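Local structure of glucose-6-phosphate isomerase (6OTU) at residues 402-407 with 474-479; 334-339 with 387-392; 190-195 with 219-224; 204-209 with 227-232; 18-23 with 325-330. The protein catalyses the reversible isomerisation of glucose 6-phosphate to fructose 6-phosphate, working as a dimer of two identical subunits. One frame throughout, in Å; residues are numbered along the deposited sequence.

Contact 1: residues 402-407 with 474-479; sequences EFIGFL and AFYEHK
The carboxylate of Glu402 carries the polar part of this contact, giving one oxygen to each of two helix side chains. Tyr476 OH donates to Glu402 OE1 at 2.9 Å, arriving from above the carboxylate plane, about 60° out of it, while that oxygen lies at the edge of the phenol ring. Glu402 OE2 forms a salt bridge with Lys479 NZ; the modelled 2.4 Å is very short, and its exact length is doubtful. Both chains are extended, Lys479 with every torsion from chi1 to chi4 near 180°, and they approach from opposite directions. Water 1 closes the group, donating to Glu402 OE1 and accepting from Lys479 NZ at 3.0 Å. Glu402 and Ile404 alternate with Phe403 on strand 401-406 of the mixed sheet, so both turn to helix 466-487 on one face, whereas Phe403 packs on helix 422-439. The apolar part is Ile404 CD1, which meets the Tyr476 ring edge at CE2, 3.9 Å away. Val335 of the adjacent strand also touches Glu402 and Tyr476.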
# COMPACT_ATOMS: atom_id res chain seq x y z
N GLU A 402 -8.60 -11.17 -1.61
CA GLU A 402 -9.79 -10.74 -2.34
C GLU A 402 -9.33 -10.24 -3.71
O GLU A 402 -8.79 -9.14 -3.83
CB GLU A 402 -10.54 -9.66 -1.56
CG GLU A 402 -11.08 -10.14 -0.20
CD GLU A 402 -11.78 -9.04 0.60
OE1 GLU A 402 -11.46 -7.84 0.42
OE2 GLU A 402 -12.66 -9.37 1.41
N PHE A 403 -9.55 -11.06 -4.74
CA PHE A 403 -9.22 -10.66 -6.11
C PHE A 403 -10.34 -9.83 -6.69
O PHE A 403 -11.53 -10.16 -6.53
CB PHE A 403 -9.02 -11.89 -7.01
CG PHE A 403 -7.76 -12.64 -6.76
CD1 PHE A 403 -6.52 -12.08 -7.07
CD2 PHE A 403 -7.79 -13.90 -6.18
CE1 PHE A 403 -5.34 -12.78 -6.83
CE2 PHE A 403 -6.61 -14.61 -5.94
CZ PHE A 403 -5.38 -14.04 -6.27
N ILE A 404 -9.98 -8.76 -7.40
CA ILE A 404 -10.96 -7.97 -8.13
C ILE A 404 -10.53 -7.88 -9.58
O ILE A 404 -9.41 -7.47 -9.87
CB ILE A 404 -11.13 -6.56 -7.53
CG1 ILE A 404 -11.34 -6.66 -6.01
CG2 ILE A 404 -12.27 -5.83 -8.24
CD1 ILE A 404 -11.76 -5.36 -5.34
N GLY A 405 -11.44 -8.22 -10.49
CA GLY A 405 -11.12 -8.21 -11.90
C GLY A 405 -12.27 -7.85 -12.81
O GLY A 405 -13.44 -7.75 -12.39
N PHE A 406 -11.93 -7.65 -14.08
CA PHE A 406 -12.90 -7.27 -15.10
C PHE A 406 -12.63 -8.05 -16.37
O PHE A 406 -11.50 -8.47 -16.65
CB PHE A 406 -12.86 -5.75 -15.35
CG PHE A 406 -13.01 -4.95 -14.10
CD1 PHE A 406 -14.26 -4.64 -13.60
CD2 PHE A 406 -11.89 -4.58 -13.36
CE1 PHE A 406 -14.41 -3.93 -12.41
CE2 PHE A 406 -12.02 -3.86 -12.18
CZ PHE A 406 -13.30 -3.54 -11.70
N LEU A 407 -13.71 -8.26 -17.14
CA LEU A 407 -13.60 -8.94 -18.42
C LEU A 407 -13.06 -8.03 -19.53
O LEU A 407 -12.58 -8.54 -20.54
CB LEU A 407 -14.96 -9.49 -18.85
CG LEU A 407 -15.58 -10.48 -17.84
CD1 LEU A 407 -16.90 -11.01 -18.37
CD2 LEU A 407 -14.64 -11.63 -17.52
N ALA A 474 -19.84 0.92 -2.49
CA ALA A 474 -20.89 0.60 -1.53
C ALA A 474 -20.74 -0.83 -1.02
O ALA A 474 -21.02 -1.11 0.16
CB ALA A 474 -22.28 0.82 -2.15
N PHE A 475 -20.31 -1.73 -1.89
CA PHE A 475 -20.05 -3.11 -1.51
C PHE A 475 -19.15 -3.20 -0.29
O PHE A 475 -19.45 -3.92 0.67
CB PHE A 475 -19.43 -3.84 -2.68
CG PHE A 475 -18.93 -5.20 -2.35
CD1 PHE A 475 -19.81 -6.26 -2.19
CD2 PHE A 475 -17.56 -5.44 -2.24
CE1 PHE A 475 -19.34 -7.54 -1.91
CE2 PHE A 475 -17.09 -6.71 -1.95
CZ PHE A 475 -17.97 -7.77 -1.79
N TYR A 476 -18.02 -2.49 -0.33
CA TYR A 476 -17.06 -2.58 0.76
C TYR A 476 -17.54 -1.81 1.98
O TYR A 476 -17.31 -2.24 3.12
CB TYR A 476 -15.68 -2.10 0.29
CG TYR A 476 -14.84 -3.22 -0.28
CD1 TYR A 476 -14.24 -4.14 0.56
CD2 TYR A 476 -14.70 -3.39 -1.67
CE1 TYR A 476 -13.49 -5.19 0.05
CE2 TYR A 476 -13.95 -4.44 -2.19
CZ TYR A 476 -13.35 -5.34 -1.32
OH TYR A 476 -12.58 -6.39 -1.79
N GLU A 477 -18.22 -0.68 1.77
CA GLU A 477 -18.82 0.03 2.90
C GLU A 477 -19.72 -0.90 3.69
O GLU A 477 -19.64 -0.96 4.92
CB GLU A 477 -19.59 1.27 2.42
CG GLU A 477 -18.69 2.35 1.83
CD GLU A 477 -19.44 3.60 1.41
OE1 GLU A 477 -20.70 3.58 1.36
OE2 GLU A 477 -18.76 4.63 1.15
N HIS A 478 -20.55 -1.68 3.00
CA HIS A 478 -21.47 -2.57 3.71
C HIS A 478 -20.79 -3.82 4.24
O HIS A 478 -21.17 -4.31 5.32
CB HIS A 478 -22.65 -2.91 2.80
CG HIS A 478 -23.46 -1.70 2.48
ND1 HIS A 478 -23.68 -0.71 3.41
CD2 HIS A 478 -24.04 -1.29 1.34
CE1 HIS A 478 -24.40 0.25 2.86
NE2 HIS A 478 -24.63 -0.08 1.61
N LYS A 479 -19.79 -4.35 3.52
CA LYS A 479 -18.97 -5.43 4.07
C LYS A 479 -18.45 -5.06 5.46
O LYS A 479 -18.60 -5.83 6.41
CB LYS A 479 -17.79 -5.75 3.15
CG LYS A 479 -16.83 -6.73 3.82
CD LYS A 479 -15.51 -6.88 3.10
CE LYS A 479 -14.75 -8.06 3.66
NZ LYS A 479 -13.34 -8.03 3.23
O HOH W 1 -10.88 -6.35 3.14

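Contact 2: residues 334-339 with 387-392; sequences AVIPYS and SFFQSL
Ile336 meets both Phe388 and Phe389 through one atom, its terminal CD1, and these contacts are apolar. That methyl lies in the plane of the Phe388 ring, beyond its edge, 3.9 Å from CZ and equally far from CE1. The two side chains come from opposite directions, the isoleucine from its strand and the phenylalanine from segment 387-392. Phe388 holds its ring there with CG between the backbone N and the carbonyl carbon (chi1 56°). The same CD1 also sits near the plane of the Phe389 ring, at its edge, with CE1 4.2 Å away, so one methyl group is shared by two ring edges. Strand 332-337 is an inner strand of the mixed sheet, lying between 401-406 and 375-377, and the contact packs segment 387-392 on one face of that strand. Phe388 is met further by the ring of Trp377 from the neighbouring strand, with planes at about 55°, and by Gln350 of the second subunit. Tyr338 is the centre of an inverse gamma turn and sends its OH, which is hydrogen-bonded to Gln385 OE1, to within 4.2 Å of Phe389 CE2, an oblique approach. Close by in sequence lies His386, very probably an active-site residue, whose side chain is about 7 Å from that of Phe389.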
# COMPACT_ATOMS: atom_id res chain seq x y z
N ALA A 334 -5.44 -9.35 1.95
CA ALA A 334 -4.90 -8.66 0.78
C ALA A 334 -6.00 -8.45 -0.25
O ALA A 334 -6.61 -9.42 -0.72
CB ALA A 334 -3.75 -9.44 0.16
N VAL A 335 -6.22 -7.21 -0.64
CA VAL A 335 -7.14 -6.87 -1.72
C VAL A 335 -6.31 -6.66 -2.99
O VAL A 335 -5.43 -5.79 -3.03
CB VAL A 335 -7.98 -5.62 -1.38
CG1 VAL A 335 -9.09 -5.44 -2.39
CG2 VAL A 335 -8.55 -5.73 0.06
N ILE A 336 -6.59 -7.45 -4.03
CA ILE A 336 -5.73 -7.50 -5.21
C ILE A 336 -6.52 -7.15 -6.47
O ILE A 336 -7.08 -8.05 -7.10
CB ILE A 336 -5.07 -8.88 -5.36
CG1 ILE A 336 -4.30 -9.28 -4.09
CG2 ILE A 336 -4.17 -8.93 -6.60
CD1 ILE A 336 -3.12 -8.35 -3.74
N PRO A 337 -6.60 -5.88 -6.86
CA PRO A 337 -7.35 -5.54 -8.09
C PRO A 337 -6.51 -5.75 -9.35
O PRO A 337 -5.37 -5.27 -9.46
CB PRO A 337 -7.71 -4.05 -7.89
CG PRO A 337 -7.15 -3.65 -6.46
CD PRO A 337 -6.13 -4.70 -6.11
N TYR A 338 -7.05 -6.51 -10.31
CA TYR A 338 -6.42 -6.68 -11.62
C TYR A 338 -6.94 -5.58 -12.54
O TYR A 338 -7.68 -5.81 -13.49
CB TYR A 338 -6.67 -8.07 -12.19
CG TYR A 338 -5.69 -9.11 -11.65
CD1 TYR A 338 -5.66 -9.40 -10.29
CD2 TYR A 338 -4.78 -9.77 -12.49
CE1 TYR A 338 -4.78 -10.32 -9.78
CE2 TYR A 338 -3.87 -10.70 -11.98
CZ TYR A 338 -3.88 -10.97 -10.61
OH TYR A 338 -3.00 -11.88 -10.05
N SER A 339 -6.55 -4.35 -12.20
CA SER A 339 -7.22 -3.15 -12.70
C SER A 339 -6.40 -1.90 -12.45
O SER A 339 -6.29 -1.47 -11.29
CB SER A 339 -8.60 -3.00 -12.05
OG SER A 339 -9.32 -1.92 -12.63
N SER A 387 6.15 -9.88 -7.03
CA SER A 387 6.72 -9.33 -5.81
C SER A 387 6.27 -10.12 -4.59
O SER A 387 6.80 -11.22 -4.35
CB SER A 387 6.36 -7.84 -5.67
OG SER A 387 5.00 -7.65 -5.37
N PHE A 388 5.31 -9.60 -3.82
CA PHE A 388 4.98 -10.22 -2.54
C PHE A 388 4.15 -11.48 -2.69
O PHE A 388 3.96 -12.18 -1.69
CB PHE A 388 4.26 -9.24 -1.60
CG PHE A 388 3.02 -8.63 -2.15
CD1 PHE A 388 1.80 -9.31 -2.10
CD2 PHE A 388 3.03 -7.34 -2.68
CE1 PHE A 388 0.64 -8.73 -2.60
CE2 PHE A 388 1.88 -6.76 -3.18
CZ PHE A 388 0.68 -7.46 -3.14
N PHE A 389 3.67 -11.80 -3.89
CA PHE A 389 3.06 -13.11 -4.07
C PHE A 389 4.04 -14.24 -3.77
O PHE A 389 3.59 -15.33 -3.39
CB PHE A 389 2.50 -13.25 -5.49
CG PHE A 389 1.03 -12.96 -5.56
CD1 PHE A 389 0.46 -12.03 -4.71
CD2 PHE A 389 0.22 -13.63 -6.48
CE1 PHE A 389 -0.90 -11.76 -4.77
CE2 PHE A 389 -1.14 -13.36 -6.55
CZ PHE A 389 -1.70 -12.43 -5.69
N GLN A 390 5.35 -14.01 -3.89
CA GLN A 390 6.32 -14.98 -3.38
C GLN A 390 5.94 -15.46 -1.98
O GLN A 390 5.97 -16.67 -1.70
CB GLN A 390 7.72 -14.36 -3.35
CG GLN A 390 8.73 -15.22 -2.58
CD GLN A 390 8.89 -16.61 -3.18
OE1 GLN A 390 9.00 -16.76 -4.39
NE2 GLN A 390 8.89 -17.63 -2.33
N SER A 391 5.57 -14.54 -1.08
CA SER A 391 5.26 -14.92 0.30
C SER A 391 3.89 -15.59 0.42
O SER A 391 3.70 -16.48 1.27
CB SER A 391 5.33 -13.69 1.22
OG SER A 391 5.25 -14.10 2.57
N LEU A 392 2.91 -15.20 -0.40
CA LEU A 392 1.63 -15.90 -0.38
C LEU A 392 1.81 -17.36 -0.78
O LEU A 392 1.22 -18.25 -0.15
CB LEU A 392 0.63 -15.19 -1.29
CG LEU A 392 -0.19 -14.02 -0.69
CD1 LEU A 392 0.64 -12.93 -0.11
CD2 LEU A 392 -1.12 -13.42 -1.73

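Contact 3: residues 190-195 with 219-224; sequences DNAAEV and AANEEL
Asn221 places CG anti to its carbonyl carbon (chi1 -82°), and with chi2 at -47° the amide oxygen OD1 is directed at helix 189-196, where it comes within 3.8 Å of Ala192 CB. Leu224, one helical turn further on, has an extended chi2 of -177° that carries CD1 to the same methyl, also at 3.8 Å. The small side chain of Ala192 is thus met by a polar atom from one residue and a methyl from the other. Its shortness is matched by the backbones, which approach to 6.8 Å between Ala192 CA and Asn221 CA. The two helices belong to the half of the protein built on the parallel five-stranded sheet, an alpha/beta arrangement in keeping with the SIS clan, and they lie side by side over one face of it: Val184 of an outer strand touches both Ala192 and Asn221, and Ile155 of the next strand touches Asn221. Water 2 spans the polar side of the gap, accepting from Ala192 N at 2.7 Å and lying the same distance from Asn221 OD1. The other end of that amide is held too, since Asn221 ND2 hydrogen-bonds to Asn186 O, which restrains the rotation of the group. At the dimer boundary, Asp190 receives backbone N-H groups of Gln410 and Arg411 of the second subunit.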
# COMPACT_ATOMS: atom_id res chain seq x y z
N ASP A 190 5.99 19.76 0.94
CA ASP A 190 6.44 19.28 -0.36
C ASP A 190 5.26 18.79 -1.19
O ASP A 190 5.29 18.88 -2.42
CB ASP A 190 7.49 18.18 -0.17
CG ASP A 190 8.86 18.75 0.15
OD1 ASP A 190 9.10 19.94 -0.14
OD2 ASP A 190 9.71 18.01 0.70
N ASN A 191 4.20 18.32 -0.52
CA ASN A 191 2.97 17.96 -1.23
C ASN A 191 2.37 19.17 -1.94
O ASN A 191 2.06 19.10 -3.14
CB ASN A 191 1.97 17.35 -0.24
CG ASN A 191 0.79 16.65 -0.93
OD1 ASN A 191 -0.09 16.11 -0.26
ND2 ASN A 191 0.76 16.68 -2.26
N ALA A 192 2.22 20.29 -1.23
CA ALA A 192 1.70 21.50 -1.88
C ALA A 192 2.65 21.99 -2.96
O ALA A 192 2.22 22.41 -4.04
CB ALA A 192 1.46 22.60 -0.86
N ALA A 193 3.95 21.93 -2.70
CA ALA A 193 4.91 22.45 -3.66
C ALA A 193 4.89 21.66 -4.97
O ALA A 193 4.93 22.26 -6.06
CB ALA A 193 6.31 22.45 -3.04
N GLU A 194 4.82 20.32 -4.90
CA GLU A 194 4.79 19.55 -6.14
C GLU A 194 3.58 19.91 -6.99
O GLU A 194 3.67 19.94 -8.22
CB GLU A 194 4.81 18.03 -5.85
CG GLU A 194 3.52 17.46 -5.22
CD GLU A 194 3.55 15.95 -4.94
OE1 GLU A 194 4.49 15.26 -5.40
OE2 GLU A 194 2.63 15.47 -4.22
N VAL A 195 2.45 20.23 -6.35
CA VAL A 195 1.26 20.57 -7.12
C VAL A 195 1.37 21.98 -7.69
O VAL A 195 1.09 22.21 -8.87
CB VAL A 195 0.02 20.39 -6.25
CG1 VAL A 195 -1.22 20.96 -6.96
CG2 VAL A 195 -0.14 18.90 -5.93
N ALA A 219 -6.20 23.30 6.58
CA ALA A 219 -6.09 24.72 6.92
C ALA A 219 -4.71 25.26 6.58
O ALA A 219 -4.59 26.36 6.04
CB ALA A 219 -6.38 24.93 8.40
N ALA A 220 -3.66 24.50 6.90
CA ALA A 220 -2.33 24.95 6.50
C ALA A 220 -2.20 24.96 4.99
O ALA A 220 -1.61 25.88 4.42
CB ALA A 220 -1.26 24.08 7.15
N ASN A 221 -2.76 23.96 4.32
CA ASN A 221 -2.60 23.89 2.87
C ASN A 221 -3.40 24.98 2.17
O ASN A 221 -2.88 25.64 1.26
CB ASN A 221 -2.98 22.50 2.37
CG ASN A 221 -1.85 21.51 2.52
OD1 ASN A 221 -0.72 21.80 2.16
ND2 ASN A 221 -2.15 20.34 3.08
N GLU A 222 -4.65 25.20 2.59
CA GLU A 222 -5.44 26.29 2.02
C GLU A 222 -4.71 27.63 2.16
O GLU A 222 -4.66 28.41 1.20
CB GLU A 222 -6.82 26.38 2.69
CG GLU A 222 -7.58 27.65 2.29
CD GLU A 222 -8.98 27.79 2.90
OE1 GLU A 222 -9.37 27.01 3.80
OE2 GLU A 222 -9.71 28.71 2.46
N GLU A 223 -4.12 27.89 3.33
CA GLU A 223 -3.39 29.13 3.52
C GLU A 223 -2.19 29.21 2.58
O GLU A 223 -1.93 30.26 1.99
CB GLU A 223 -2.96 29.28 4.98
CG GLU A 223 -2.19 30.56 5.29
CD GLU A 223 -2.97 31.83 4.98
OE1 GLU A 223 -4.23 31.78 4.98
OE2 GLU A 223 -2.33 32.88 4.73
N LEU A 224 -1.49 28.08 2.38
CA LEU A 224 -0.39 28.05 1.40
C LEU A 224 -0.87 28.41 0.00
O LEU A 224 -0.16 29.08 -0.75
CB LEU A 224 0.27 26.67 1.39
CG LEU A 224 1.54 26.48 2.20
CD1 LEU A 224 2.06 25.08 1.98
CD2 LEU A 224 2.60 27.51 1.84
O HOH W 2 1.34 20.33 1.35

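Contact 4: residues 204-209 with 227-232; sequences TLVVVV and QAYQNK
Thr204 and Tyr229 join the beginning of strand 204-209 to the last turns of helix 216-231, the first two elements of a beta-alpha-beta unit completed by strand 240-245. The strand is the middle one of the parallel five-stranded sheet. At Thr204, the carbonyl O lies 2.9 Å from Tyr229 OH, near the plane of the phenol ring; the bond is weak, and the hydroxyl proton has another acceptor within reach. The same carbonyl O is hydrogen-bonded to His239 ND1, while Thr204 OG1 is occupied by Asp200 O. Thr204 CB adds a close approach to the phenol oxygen at 3.4 Å. Leu205 points away from the helix and packs on Val241, so the alternation of the strand brings Val206 back to the helix side. CG2 of Val206, anti to its carbonyl carbon, is the branch that meets the tyrosine, 4.0 Å from Tyr229 CE1 and oblique to the ring; the two side chains run antiparallel past one another. The tyrosine ring itself is flanked by His239 and meets Phe240 edge-to-face. Further along the strand, Val208 CG1 packs 3.7 Å from Glu222 OE1, on an earlier turn of the helix.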
# COMPACT_ATOMS: atom_id res chain seq x y z
N THR A 204 -7.12 27.40 -12.26
CA THR A 204 -7.26 26.38 -11.23
C THR A 204 -8.41 26.72 -10.30
O THR A 204 -8.53 27.85 -9.83
CB THR A 204 -5.96 26.24 -10.41
OG1 THR A 204 -4.89 25.78 -11.26
CG2 THR A 204 -6.15 25.25 -9.28
N LEU A 205 -9.26 25.73 -10.05
CA LEU A 205 -10.26 25.80 -9.00
C LEU A 205 -9.76 24.99 -7.79
O LEU A 205 -9.40 23.82 -7.93
CB LEU A 205 -11.60 25.25 -9.51
CG LEU A 205 -12.67 25.07 -8.44
CD1 LEU A 205 -13.19 26.44 -8.01
CD2 LEU A 205 -13.81 24.17 -8.90
N VAL A 206 -9.70 25.62 -6.62
CA VAL A 206 -9.20 24.95 -5.42
C VAL A 206 -10.38 24.54 -4.56
O VAL A 206 -11.15 25.40 -4.11
CB VAL A 206 -8.25 25.86 -4.62
CG1 VAL A 206 -7.83 25.16 -3.32
CG2 VAL A 206 -7.04 26.26 -5.46
N VAL A 207 -10.54 23.25 -4.30
CA VAL A 207 -11.67 22.73 -3.53
C VAL A 207 -11.13 22.28 -2.18
O VAL A 207 -10.45 21.25 -2.07
CB VAL A 207 -12.38 21.59 -4.27
CG1 VAL A 207 -13.64 21.15 -3.50
CG2 VAL A 207 -12.75 22.02 -5.67
N VAL A 208 -11.43 23.06 -1.14
CA VAL A 208 -11.02 22.72 0.22
C VAL A 208 -12.12 21.88 0.85
O VAL A 208 -13.26 22.33 1.04
CB VAL A 208 -10.75 23.99 1.05
CG1 VAL A 208 -9.93 23.64 2.28
CG2 VAL A 208 -10.04 25.03 0.20
N VAL A 209 -11.78 20.64 1.19
CA VAL A 209 -12.75 19.66 1.66
C VAL A 209 -12.36 19.31 3.09
O VAL A 209 -11.30 18.71 3.33
CB VAL A 209 -12.79 18.41 0.77
CG1 VAL A 209 -13.79 17.40 1.30
CG2 VAL A 209 -13.10 18.79 -0.68
N GLN A 227 -1.88 32.23 -0.33
CA GLN A 227 -0.71 33.09 -0.48
C GLN A 227 -0.16 33.03 -1.90
O GLN A 227 0.28 34.06 -2.44
CB GLN A 227 0.38 32.69 0.52
CG GLN A 227 -0.12 32.61 1.94
CD GLN A 227 0.78 33.29 2.94
OE1 GLN A 227 1.40 32.64 3.78
NE2 GLN A 227 0.85 34.62 2.86
N ALA A 228 -0.20 31.85 -2.53
CA ALA A 228 0.32 31.73 -3.89
C ALA A 228 -0.52 32.56 -4.86
O ALA A 228 0.03 33.24 -5.74
CB ALA A 228 0.38 30.26 -4.31
N TYR A 229 -1.86 32.53 -4.72
CA TYR A 229 -2.72 33.39 -5.54
C TYR A 229 -2.39 34.86 -5.31
O TYR A 229 -2.23 35.63 -6.26
CB TYR A 229 -4.19 33.13 -5.23
CG TYR A 229 -4.76 32.00 -6.05
CD1 TYR A 229 -4.67 30.69 -5.61
CD2 TYR A 229 -5.37 32.24 -7.28
CE1 TYR A 229 -5.18 29.65 -6.35
CE2 TYR A 229 -5.89 31.20 -8.04
CZ TYR A 229 -5.79 29.91 -7.56
OH TYR A 229 -6.28 28.87 -8.28
N GLN A 230 -2.29 35.26 -4.04
CA GLN A 230 -2.00 36.65 -3.72
C GLN A 230 -0.62 37.07 -4.22
O GLN A 230 -0.46 38.21 -4.66
CB GLN A 230 -2.11 36.86 -2.21
CG GLN A 230 -2.00 38.30 -1.78
CD GLN A 230 -0.96 38.51 -0.71
OE1 GLN A 230 -1.07 37.98 0.40
NE2 GLN A 230 0.07 39.28 -1.04
N ASN A 231 0.36 36.16 -4.19
CA ASN A 231 1.68 36.48 -4.73
C ASN A 231 1.63 36.69 -6.24
O ASN A 231 2.24 37.62 -6.77
CB ASN A 231 2.68 35.38 -4.38
CG ASN A 231 2.92 35.27 -2.90
OD1 ASN A 231 2.57 36.16 -2.13
ND2 ASN A 231 3.52 34.15 -2.48
N LYS A 232 0.91 35.82 -6.96
CA LYS A 232 0.72 36.08 -8.39
C LYS A 232 -0.25 37.24 -8.64
O LYS A 232 -0.48 37.59 -9.81
CB LYS A 232 0.23 34.81 -9.10

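Contact 5: residues 18-23 with 325-330; sequences ESLVAL and RNLLGY
Leu327 CD1 makes the closest approach here, 3.6 Å from Leu23 CB, and lies 3.9 Å from Leu23 CD1 as well. Its second methyl, CD2, rests against the backbone of the same residue, 3.6 Å from Leu23 O, so both methyls of Leu327 press on the start of Leu23, one on CB and the other on the backbone. The two side chains cross at about a right angle. Leu20, a turn earlier, brings its CD1 to 4.4 Å from Leu327 CD1, a looser apolar contact. This is helix-to-helix packing between the N-terminal helix 18-26 and the C-terminal end of helix 313-327, which has a wider pi-type turn at 325-327; the chain has left helical geometry by Gly329, where phi is 87°. Further out, Leu23 is also packed on Cys67, Ala70 and Leu71 of helix 65-77 and on Trp323. The neighbouring Asn326 is anchored through its amide to Trp487 NE1 and Arg371 O, and Arg325 makes a salt bridge with Asp397 of the second subunit.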
# COMPACT_ATOMS: atom_id res chain seq x y z
N GLU A 18 -24.90 -19.49 19.40
CA GLU A 18 -24.77 -20.93 19.14
C GLU A 18 -24.03 -21.20 17.83
O GLU A 18 -23.16 -22.08 17.79
CB GLU A 18 -26.16 -21.58 19.11
N SER A 19 -24.35 -20.46 16.76
CA SER A 19 -23.72 -20.69 15.47
C SER A 19 -22.22 -20.46 15.51
O SER A 19 -21.47 -21.12 14.77
CB SER A 19 -24.32 -19.79 14.39
OG SER A 19 -25.62 -20.20 13.99
N LEU A 20 -21.76 -19.51 16.33
CA LEU A 20 -20.32 -19.35 16.50
C LEU A 20 -19.72 -20.57 17.19
O LEU A 20 -18.63 -21.03 16.82
CB LEU A 20 -20.01 -18.08 17.29
CG LEU A 20 -18.49 -17.90 17.18
CD1 LEU A 20 -18.11 -17.09 15.94
CD2 LEU A 20 -17.89 -17.31 18.45
N VAL A 21 -20.44 -21.14 18.16
CA VAL A 21 -19.99 -22.38 18.79
C VAL A 21 -19.85 -23.50 17.75
O VAL A 21 -18.85 -24.22 17.71
CB VAL A 21 -20.94 -22.74 19.94
CG1 VAL A 21 -20.83 -24.22 20.33
CG2 VAL A 21 -20.68 -21.82 21.12
N ALA A 22 -20.85 -23.66 16.89
CA ALA A 22 -20.73 -24.65 15.82
C ALA A 22 -19.54 -24.36 14.92
O ALA A 22 -18.83 -25.28 14.49
CB ALA A 22 -22.01 -24.71 15.00
N LEU A 23 -19.30 -23.08 14.63
CA LEU A 23 -18.23 -22.73 13.70
C LEU A 23 -16.85 -23.00 14.30
O LEU A 23 -15.90 -23.30 13.56
CB LEU A 23 -18.38 -21.26 13.29
CG LEU A 23 -19.39 -20.94 12.19
CD1 LEU A 23 -19.78 -19.45 12.23
CD2 LEU A 23 -18.82 -21.34 10.82
N ARG A 325 -10.90 -14.43 9.58
CA ARG A 325 -10.24 -13.65 10.63
C ARG A 325 -10.37 -14.32 12.00
O ARG A 325 -9.37 -14.60 12.66
CB ARG A 325 -10.81 -12.23 10.67
CG ARG A 325 -10.36 -11.37 11.86
CD ARG A 325 -8.86 -11.10 11.89
NE ARG A 325 -8.59 -9.84 12.56
CZ ARG A 325 -7.59 -9.61 13.42
NH1 ARG A 325 -6.73 -10.57 13.75
NH2 ARG A 325 -7.46 -8.41 13.95
N ASN A 326 -11.61 -14.56 12.45
CA ASN A 326 -11.85 -15.09 13.79
C ASN A 326 -11.81 -16.61 13.86
O ASN A 326 -11.39 -17.17 14.87
CB ASN A 326 -13.21 -14.61 14.32
CG ASN A 326 -13.39 -13.09 14.21
OD1 ASN A 326 -14.16 -12.60 13.36
ND2 ASN A 326 -12.68 -12.34 15.05
N LEU A 327 -12.26 -17.32 12.83
CA LEU A 327 -12.32 -18.76 13.00
C LEU A 327 -11.05 -19.46 12.58
O LEU A 327 -10.61 -20.38 13.28
CB LEU A 327 -13.53 -19.32 12.26
CG LEU A 327 -14.66 -18.90 13.21
CD1 LEU A 327 -15.96 -18.72 12.50
CD2 LEU A 327 -14.78 -19.92 14.34
N LEU A 328 -10.42 -19.04 11.48
CA LEU A 328 -9.17 -19.63 11.02
C LEU A 328 -7.95 -18.89 11.55
O LEU A 328 -6.84 -19.44 11.50
CB LEU A 328 -9.11 -19.66 9.49
CG LEU A 328 -10.17 -20.55 8.84
CD1 LEU A 328 -9.80 -20.73 7.38
CD2 LEU A 328 -10.31 -21.89 9.57
N GLY A 329 -8.13 -17.66 12.01
CA GLY A 329 -7.10 -16.91 12.68
C GLY A 329 -6.16 -16.10 11.81
O GLY A 329 -5.08 -15.73 12.28
N TYR A 330 -6.52 -15.80 10.57
CA TYR A 330 -5.59 -15.05 9.73
C TYR A 330 -5.71 -13.56 10.04
O TYR A 330 -6.81 -13.00 9.93
CB TYR A 330 -5.85 -15.32 8.25
CG TYR A 330 -5.93 -16.80 7.89
CD1 TYR A 330 -4.98 -17.71 8.36
CD2 TYR A 330 -6.97 -17.30 7.07
CE1 TYR A 330 -5.05 -19.07 8.02
CE2 TYR A 330 -7.03 -18.64 6.72
CZ TYR A 330 -6.08 -19.52 7.20
OH TYR A 330 -6.16 -20.85 6.87

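How the contacts relate
Contacts 1 and 2 share the mixed sheet, where strands 401-406 and 332-337 are neighbours; their centres lie 15 Å apart, and Glu402 O probably accepts a hydrogen bond from Ile336 N. Contacts 3 and 4, centres 9 Å apart, both use helix 216-231 and alternate along the chain around the parallel sheet. They precede contact 2, which closes before contact 1 opens. The centre of contact 3 is about 33 Å from those of contacts 1 and 2. Contact 5 spans contacts 3 and 4 in sequence and lies across the chain's centre from them; its second segment leads into strand 332-337. The contacts thus sample two sheet-centred regions, and contacts 2 and 3 meet the other subunit most extensively.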